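Local structure of Non-structural polyprotein (Sindbis virus, 4GUA) at residues V291-M305 with H323-G335. The protein is a precursor segment of the alphavirus replication polyprotein, carrying the nsP2 cysteine protease that probably processes it, followed by the macro and zinc-binding domains of nsP3. Numbering follows the deposited sequence.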
# COMPACT_ATOMS: atom_id res chain seq x y z
N VAL A 291 4.92 10.07 0.58
CA VAL A 291 5.99 9.09 0.58
C VAL A 291 6.31 8.68 -0.85
O VAL A 291 5.42 8.43 -1.66
CB VAL A 291 5.65 7.85 1.45
CG1 VAL A 291 4.29 7.30 1.10
CG2 VAL A 291 6.73 6.79 1.31
N SER A 292 7.61 8.63 -1.15
CA SER A 292 8.11 8.27 -2.47
C SER A 292 9.29 7.33 -2.27
O SER A 292 9.48 6.80 -1.18
CB SER A 292 8.55 9.50 -3.25
OG SER A 292 8.75 9.19 -4.62
N ALA A 293 10.03 7.07 -3.34
CA ALA A 293 11.19 6.17 -3.29
C ALA A 293 12.27 6.64 -4.24
O ALA A 293 12.03 7.43 -5.16
CB ALA A 293 10.77 4.76 -3.64
N ALA A 294 13.49 6.15 -4.01
CA ALA A 294 14.62 6.52 -4.84
C ALA A 294 15.65 5.41 -4.80
O ALA A 294 15.78 4.70 -3.79
CB ALA A 294 15.23 7.81 -4.34
N ARG A 295 16.39 5.24 -5.89
CA ARG A 295 17.53 4.34 -5.90
C ARG A 295 18.71 5.14 -6.42
O ARG A 295 19.07 5.06 -7.58
CB ARG A 295 17.25 3.06 -6.72
CG ARG A 295 18.43 2.09 -6.76
CD ARG A 295 18.08 0.65 -7.11
NE ARG A 295 17.41 0.49 -8.40
CZ ARG A 295 18.04 0.34 -9.56
NH1 ARG A 295 19.37 0.34 -9.62
NH2 ARG A 295 17.33 0.21 -10.68
N PRO A 296 19.33 5.93 -5.52
CA PRO A 296 20.45 6.79 -5.90
C PRO A 296 21.69 5.98 -6.18
O PRO A 296 21.67 4.76 -6.05
CB PRO A 296 20.66 7.68 -4.67
CG PRO A 296 19.77 7.14 -3.59
CD PRO A 296 19.17 5.86 -4.06
N ASP A 297 22.77 6.66 -6.55
CA ASP A 297 23.99 6.00 -6.96
C ASP A 297 24.70 5.36 -5.76
O ASP A 297 25.58 4.52 -5.94
CB ASP A 297 24.92 7.02 -7.63
CG ASP A 297 26.02 6.37 -8.45
OD1 ASP A 297 25.80 5.26 -8.98
OD2 ASP A 297 27.11 6.97 -8.57
N CYS A 298 24.27 5.70 -4.55
CA CYS A 298 24.98 5.25 -3.35
C CYS A 298 24.48 3.91 -2.81
O CYS A 298 24.89 3.49 -1.73
CB CYS A 298 24.90 6.31 -2.24
SG CYS A 298 23.23 6.67 -1.66
N VAL A 299 23.59 3.26 -3.55
CA VAL A 299 23.14 1.93 -3.19
C VAL A 299 24.25 0.91 -3.43
O VAL A 299 25.13 1.13 -4.26
CB VAL A 299 21.88 1.52 -3.99
CG1 VAL A 299 20.73 2.44 -3.66
CG2 VAL A 299 22.16 1.53 -5.48
N SER A 300 24.24 -0.18 -2.66
CA SER A 300 25.24 -1.23 -2.79
C SER A 300 24.74 -2.43 -3.60
O SER A 300 25.49 -3.38 -3.83
CB SER A 300 25.68 -1.68 -1.41
OG SER A 300 26.05 -0.56 -0.64
N SER A 301 23.47 -2.40 -4.00
CA SER A 301 22.92 -3.51 -4.77
C SER A 301 21.72 -3.05 -5.58
O SER A 301 21.18 -1.97 -5.35
CB SER A 301 22.51 -4.66 -3.85
OG SER A 301 21.30 -4.36 -3.18
N ASN A 302 21.29 -3.89 -6.51
CA ASN A 302 20.19 -3.53 -7.39
C ASN A 302 18.82 -3.72 -6.74
O ASN A 302 17.81 -3.26 -7.28
CB ASN A 302 20.29 -4.30 -8.71
CG ASN A 302 20.28 -5.79 -8.51
OD1 ASN A 302 20.56 -6.30 -7.43
ND2 ASN A 302 19.99 -6.52 -9.58
N THR A 303 18.78 -4.42 -5.61
CA THR A 303 17.54 -4.57 -4.85
C THR A 303 17.34 -3.46 -3.81
O THR A 303 16.24 -3.30 -3.29
CB THR A 303 17.48 -5.92 -4.11
OG1 THR A 303 18.58 -6.03 -3.21
CG2 THR A 303 17.49 -7.08 -5.10
N GLU A 304 18.40 -2.70 -3.51
CA GLU A 304 18.30 -1.64 -2.51
C GLU A 304 17.43 -0.48 -3.00
O GLU A 304 17.56 -0.02 -4.13
CB GLU A 304 19.68 -1.14 -2.10
CG GLU A 304 20.33 -2.02 -1.04
CD GLU A 304 21.62 -1.44 -0.48
OE1 GLU A 304 22.03 -0.36 -0.96
OE2 GLU A 304 22.21 -2.06 0.43
N MET A 305 16.53 -0.03 -2.13
CA MET A 305 15.61 1.05 -2.44
C MET A 305 15.46 1.91 -1.20
O MET A 305 15.09 1.41 -0.15
CB MET A 305 14.24 0.47 -2.82
CG MET A 305 13.23 1.47 -3.33
SD MET A 305 13.64 2.08 -4.97
CE MET A 305 13.50 0.58 -5.95
N HIS A 323 -0.94 3.16 -4.44
CA HIS A 323 -1.02 3.21 -5.89
C HIS A 323 0.24 3.87 -6.40
O HIS A 323 0.97 3.32 -7.23
CB HIS A 323 -2.26 3.98 -6.33
CG HIS A 323 -3.54 3.33 -5.92
ND1 HIS A 323 -4.06 3.44 -4.64
CD2 HIS A 323 -4.43 2.58 -6.61
CE1 HIS A 323 -5.20 2.77 -4.57
NE2 HIS A 323 -5.44 2.24 -5.75
N HIS A 324 0.47 5.07 -5.89
CA HIS A 324 1.63 5.86 -6.26
C HIS A 324 2.92 5.12 -5.97
O HIS A 324 3.73 4.90 -6.86
CB HIS A 324 1.63 7.16 -5.49
CG HIS A 324 2.91 7.93 -5.62
ND1 HIS A 324 3.59 8.41 -4.52
CD2 HIS A 324 3.62 8.29 -6.70
CE1 HIS A 324 4.68 9.04 -4.94
NE2 HIS A 324 4.72 8.99 -6.25
N LEU A 325 3.11 4.74 -4.71
CA LEU A 325 4.35 4.13 -4.29
C LEU A 325 4.63 2.85 -5.08
O LEU A 325 5.76 2.61 -5.51
CB LEU A 325 4.32 3.84 -2.80
CG LEU A 325 5.66 3.49 -2.16
CD1 LEU A 325 6.69 4.57 -2.46
CD2 LEU A 325 5.50 3.31 -0.67
N ASN A 326 3.60 2.04 -5.30
CA ASN A 326 3.76 0.84 -6.12
C ASN A 326 4.32 1.18 -7.49
O ASN A 326 5.30 0.59 -7.94
CB ASN A 326 2.43 0.12 -6.31
CG ASN A 326 2.02 -0.68 -5.10
OD1 ASN A 326 2.59 -0.55 -4.01
ND2 ASN A 326 1.00 -1.52 -5.27
N CYS A 327 3.69 2.15 -8.15
CA CYS A 327 4.11 2.54 -9.49
C CYS A 327 5.57 3.01 -9.52
O CYS A 327 6.33 2.61 -10.40
CB CYS A 327 3.20 3.65 -10.01
SG CYS A 327 3.56 4.11 -11.70
N VAL A 328 5.94 3.85 -8.56
CA VAL A 328 7.28 4.42 -8.49
C VAL A 328 8.36 3.36 -8.30
O VAL A 328 9.26 3.22 -9.11
CB VAL A 328 7.37 5.40 -7.31
CG1 VAL A 328 8.81 5.79 -7.05
CG2 VAL A 328 6.51 6.61 -7.58
N ILE A 329 8.25 2.62 -7.20
CA ILE A 329 9.22 1.58 -6.88
C ILE A 329 9.38 0.61 -8.04
O ILE A 329 10.49 0.27 -8.43
CB ILE A 329 8.79 0.80 -5.64
CG1 ILE A 329 9.00 1.64 -4.39
CG2 ILE A 329 9.56 -0.51 -5.53
CD1 ILE A 329 8.56 0.98 -3.10
N SER A 330 8.25 0.15 -8.58
CA SER A 330 8.27 -0.86 -9.63
C SER A 330 8.97 -0.34 -10.88
O SER A 330 9.76 -1.05 -11.51
CB SER A 330 6.84 -1.29 -9.97
OG SER A 330 6.87 -2.40 -10.83
N SER A 331 8.68 0.90 -11.24
CA SER A 331 9.28 1.49 -12.42
C SER A 331 10.79 1.63 -12.23
O SER A 331 11.55 1.37 -13.16
CB SER A 331 8.64 2.85 -12.72
OG SER A 331 7.26 2.69 -13.02
N VAL A 332 11.22 2.00 -11.03
CA VAL A 332 12.64 2.14 -10.74
C VAL A 332 13.37 0.80 -10.90
O VAL A 332 14.43 0.72 -11.52
CB VAL A 332 12.89 2.68 -9.32
CG1 VAL A 332 14.37 2.63 -9.01
CG2 VAL A 332 12.37 4.09 -9.19
N TYR A 333 12.79 -0.25 -10.33
CA TYR A 333 13.36 -1.58 -10.43
C TYR A 333 13.43 -2.04 -11.87
O TYR A 333 14.28 -2.86 -12.23
CB TYR A 333 12.54 -2.57 -9.61
CG TYR A 333 12.90 -2.63 -8.15
CD1 TYR A 333 14.23 -2.66 -7.74
CD2 TYR A 333 11.91 -2.66 -7.18
CE1 TYR A 333 14.56 -2.72 -6.40
CE2 TYR A 333 12.22 -2.72 -5.83
CZ TYR A 333 13.55 -2.75 -5.45
OH TYR A 333 13.88 -2.81 -4.12
N GLU A 334 12.51 -1.55 -12.70
CA GLU A 334 12.46 -1.94 -14.10
C GLU A 334 13.22 -0.96 -15.00
O GLU A 334 13.22 -1.10 -16.22
CB GLU A 334 11.01 -2.08 -14.56
CG GLU A 334 10.46 -3.49 -14.36
CD GLU A 334 8.97 -3.57 -14.60
OE1 GLU A 334 8.20 -2.90 -13.88
OE2 GLU A 334 8.57 -4.30 -15.53
N GLY A 335 13.85 0.05 -14.39
CA GLY A 335 14.70 0.97 -15.12
C GLY A 335 13.98 2.15 -15.75
O GLY A 335 14.61 3.13 -16.16
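Met305 and Tyr333 approach head-on, methyl against ring. The Met305 chain leaves with CG anti to the backbone N (chi1 -173°) and then bends at chi2 and chi3. This brings CE over the centre of the Tyr333 ring, 3.4 Å from its centroid and close to the ring normal, a CH-pi contact. SD stands farther above the same face, a longer Met-aromatic approach. CE also touches Val332 CG1 and Ile329 CG2, so the methyl is packed against three helix residues.

The edge of the Tyr333 ring faces the loop backbone. Its OH donates to Thr303 O at 2.5 Å, from above the carbonyl plane, and Asn302 O lies in the ring plane 3.4 Å from CE1. The face is thus met by the first residue of strand 305-312, the edge and hydroxyl by the loop before it.

The Arg295 and Val332 side chains lie alongside each other, pointing opposite ways. Arg295 CB packs on Val332 CG1 at 3.7 Å. The arginine chain bends at chi3, and NH2 donates a hydrogen bond to Val332 O at 3.1 Å, with the oxygen near the guanidinium plane. Gly335 N also donates to this oxygen, from the opposite face of the carbonyl, in the Schellman motif ending the helix.

Along the strand, Ala293 CB sits against Ile329 CG1 at 3.7 Å and Val328 CG1. Val291 CG2 meets Leu325 CD2, the side chains roughly perpendicular. Ser292 OG hydrogen-bonds Asp478 OD1.

Helix 323-333 runs almost parallel to segment 291-294 (3°). It packs over strands 288-294, one of two outermost, and 305-312 of the mixed seven-stranded sheet. Strand order 3-2-1-4-5-7-6 is that of the methyltransferase-like fold, as in alphavirus nsP2.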